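PDB 2HES: cytosolic iron-sulfur protein assembly protein 1 from Saccharomyces cerevisiae, which is an essential part of the cytosolic iron-sulfur protein assembly machinery, required for the maturation of extramitochondrial iron-sulfur proteins. Local coordinates for residues A[194-199]-A[222-227]. Numbering follows the deposited sequence.
Sequences NGHEGT and TVRVWK
Arg224 lays its aliphatic chain across one face of the His196 imidazole. Its CD sits 3.6 Å from the centroid of the His196 ring and 11° off the ring normal, a CH-pi contact. The chain is extended from CG to NE, which carries the guanidinium past the ring to the backbone of Gly195. There Gly195 O lies 3.3 Å from Arg224 NH2, above the guanidinium face, at a poor angle for a hydrogen bond. The guanidinium and imidazole planes are 65° apart, so the two groups do not stack. An alanine in place of Arg224 would probably uncover this face of the imidazole and leave a gap beside Gly195.

At the imidazole edge, Thr222 OG1 lies in the ring plane, 3.3 Å from His196 CE1. Thr222 OG1 is hydrogen-bonded to Asp220. His196 CG stands anti to the carbonyl carbon (chi1 -84°), which sets CE1 beside Thr222 and NE2 beside Ser216. Both ring nitrogens are held: ND1 bonds to Asp220 and NE2 to Ser216. Ser216 OG also bonds Trp226 NE1. This is the Asp-His-Ser/Thr-Trp network of WD40 repeats, here within WD 5. It ties the loop 194-199, which carries the Gly-His pair of the repeat, to strands 213-218 and 223-231 of the same propeller blade.

Trp226 turns the edge of its six-membered ring to the loop. Asn194 O lies in the indole plane, 3.5 Å from Trp226 CH2. Gly195 N meets the same edge. Gly195 has no side chain, and Arg224 NH1 comes to 3.6 Å from Gly195 CA. The glycine backbone angles would press a CB against Asn194 O.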
loop_
_atom_site.group_PDB
_atom_site.type_symbol
_atom_site.label_atom_id
_atom_site.label_comp_id
_atom_site.label_asym_id
_atom_site.label_seq_id
_atom_site.Cartn_x
_atom_site.Cartn_y
_atom_site.Cartn_z
ATOM N N ASN A 194 -6.452 17.993 1.866
ATOM C CA ASN A 194 -5.551 18.932 2.525
ATOM C C ASN A 194 -5.819 18.844 4.012
ATOM O O ASN A 194 -6.984 18.930 4.444
ATOM C CB ASN A 194 -5.897 20.345 2.098
ATOM C CG ASN A 194 -5.486 20.651 0.702
ATOM O OD1 ASN A 194 -4.371 20.330 0.291
ATOM N ND2 ASN A 194 -6.370 21.318 -0.045
ATOM N N GLY A 195 -4.762 18.647 4.791
ATOM C CA GLY A 195 -4.889 18.688 6.238
ATOM C C GLY A 195 -3.682 18.162 6.993
ATOM O O GLY A 195 -3.335 18.669 8.092
ATOM N N HIS A 196 -3.049 17.111 6.466
ATOM C CA HIS A 196 -1.892 16.589 7.174
ATOM C C HIS A 196 -0.825 17.698 7.161
ATOM O O HIS A 196 -0.766 18.547 6.243
ATOM C CB HIS A 196 -1.321 15.318 6.503
ATOM C CG HIS A 196 -2.011 14.045 6.890
ATOM N ND1 HIS A 196 -2.045 13.563 8.181
ATOM C CD2 HIS A 196 -2.654 13.119 6.127
ATOM C CE1 HIS A 196 -2.702 12.416 8.201
ATOM N NE2 HIS A 196 -3.074 12.128 6.970
ATOM N N GLU A 197 0.020 17.656 8.173
ATOM C CA GLU A 197 1.097 18.651 8.329
ATOM C C GLU A 197 2.471 18.146 7.906
ATOM O O GLU A 197 3.459 18.899 7.949
ATOM C CB GLU A 197 1.090 19.188 9.776
ATOM C CG GLU A 197 0.029 20.311 9.994
ATOM C CD GLU A 197 0.278 21.579 9.165
ATOM O OE1 GLU A 197 1.451 21.960 8.950
ATOM O OE2 GLU A 197 -0.692 22.183 8.697
ATOM N N GLY A 198 2.540 16.913 7.413
ATOM C CA GLY A 198 3.822 16.401 6.932
ATOM C C GLY A 198 3.527 15.334 5.914
ATOM O O GLY A 198 2.371 15.096 5.590
ATOM N N THR A 199 4.578 14.666 5.458
ATOM C CA THR A 199 4.446 13.645 4.379
ATOM C C THR A 199 3.344 12.639 4.675
ATOM O O THR A 199 3.270 12.080 5.779
ATOM C CB THR A 199 5.780 12.884 4.312
ATOM O OG1 THR A 199 6.743 13.792 3.781
ATOM C CG2 THR A 199 5.697 11.599 3.439
ATOM N N THR A 222 -0.237 11.355 12.871
ATOM C CA THR A 222 -1.657 11.086 12.919
ATOM C C THR A 222 -2.087 10.127 11.823
ATOM O O THR A 222 -1.387 9.963 10.823
ATOM C CB THR A 222 -2.514 12.373 12.782
ATOM O OG1 THR A 222 -2.350 12.958 11.477
ATOM C CG2 THR A 222 -2.119 13.418 13.852
ATOM N N VAL A 223 -3.246 9.526 12.069
ATOM C CA VAL A 223 -4.025 8.787 11.027
ATOM C C VAL A 223 -5.311 9.538 10.881
ATOM O O VAL A 223 -6.000 9.744 11.905
ATOM C CB VAL A 223 -4.325 7.354 11.455
ATOM C CG1 VAL A 223 -5.050 6.648 10.313
ATOM C CG2 VAL A 223 -2.981 6.665 11.717
ATOM N N ARG A 224 -5.593 10.030 9.673
ATOM C CA ARG A 224 -6.884 10.750 9.394
ATOM C C ARG A 224 -7.861 9.823 8.700
ATOM O O ARG A 224 -7.452 8.953 7.912
ATOM C CB ARG A 224 -6.621 11.965 8.490
ATOM C CG ARG A 224 -5.918 13.151 9.218
ATOM C CD ARG A 224 -5.671 14.413 8.338
ATOM N NE ARG A 224 -5.239 15.484 9.279
ATOM C CZ ARG A 224 -5.851 16.663 9.463
ATOM N NH1 ARG A 224 -6.892 16.993 8.732
ATOM N NH2 ARG A 224 -5.377 17.520 10.375
ATOM N N VAL A 225 -9.156 10.031 8.927
ATOM C CA VAL A 225 -10.175 9.329 8.169
ATOM C C VAL A 225 -10.905 10.433 7.400
ATOM O O VAL A 225 -11.356 11.427 7.986
ATOM C CB VAL A 225 -11.109 8.566 9.074
ATOM C CG1 VAL A 225 -12.267 7.982 8.325
ATOM C CG2 VAL A 225 -10.348 7.464 9.799
ATOM N N TRP A 226 -10.959 10.251 6.087
ATOM C CA TRP A 226 -11.536 11.221 5.191
ATOM C C TRP A 226 -12.824 10.622 4.658
ATOM O O TRP A 226 -12.870 9.420 4.344
ATOM C CB TRP A 226 -10.580 11.418 4.018
ATOM C CG TRP A 226 -9.194 11.830 4.392
ATOM C CD1 TRP A 226 -8.105 10.989 4.659
ATOM C CD2 TRP A 226 -8.690 13.175 4.454
ATOM N NE1 TRP A 226 -6.982 11.773 4.932
ATOM C CE2 TRP A 226 -7.313 13.099 4.775
ATOM C CE3 TRP A 226 -9.272 14.456 4.261
ATOM C CZ2 TRP A 226 -6.509 14.258 4.941
ATOM C CZ3 TRP A 226 -8.447 15.618 4.429
ATOM C CH2 TRP A 226 -7.103 15.492 4.764
ATOM N N LYS A 227 -13.801 11.483 4.402
ATOM C CA LYS A 227 -15.108 11.044 3.948
ATOM C C LYS A 227 -15.540 11.805 2.709
ATOM O O LYS A 227 -15.494 13.033 2.685
ATOM C CB LYS A 227 -16.110 11.377 5.024
ATOM C CG LYS A 227 -17.596 11.156 4.587
ATOM C CD LYS A 227 -18.533 11.483 5.801
ATOM C CE LYS A 227 -18.470 10.586 6.950
ATOM N NZ LYS A 227 -19.348 11.415 7.924
#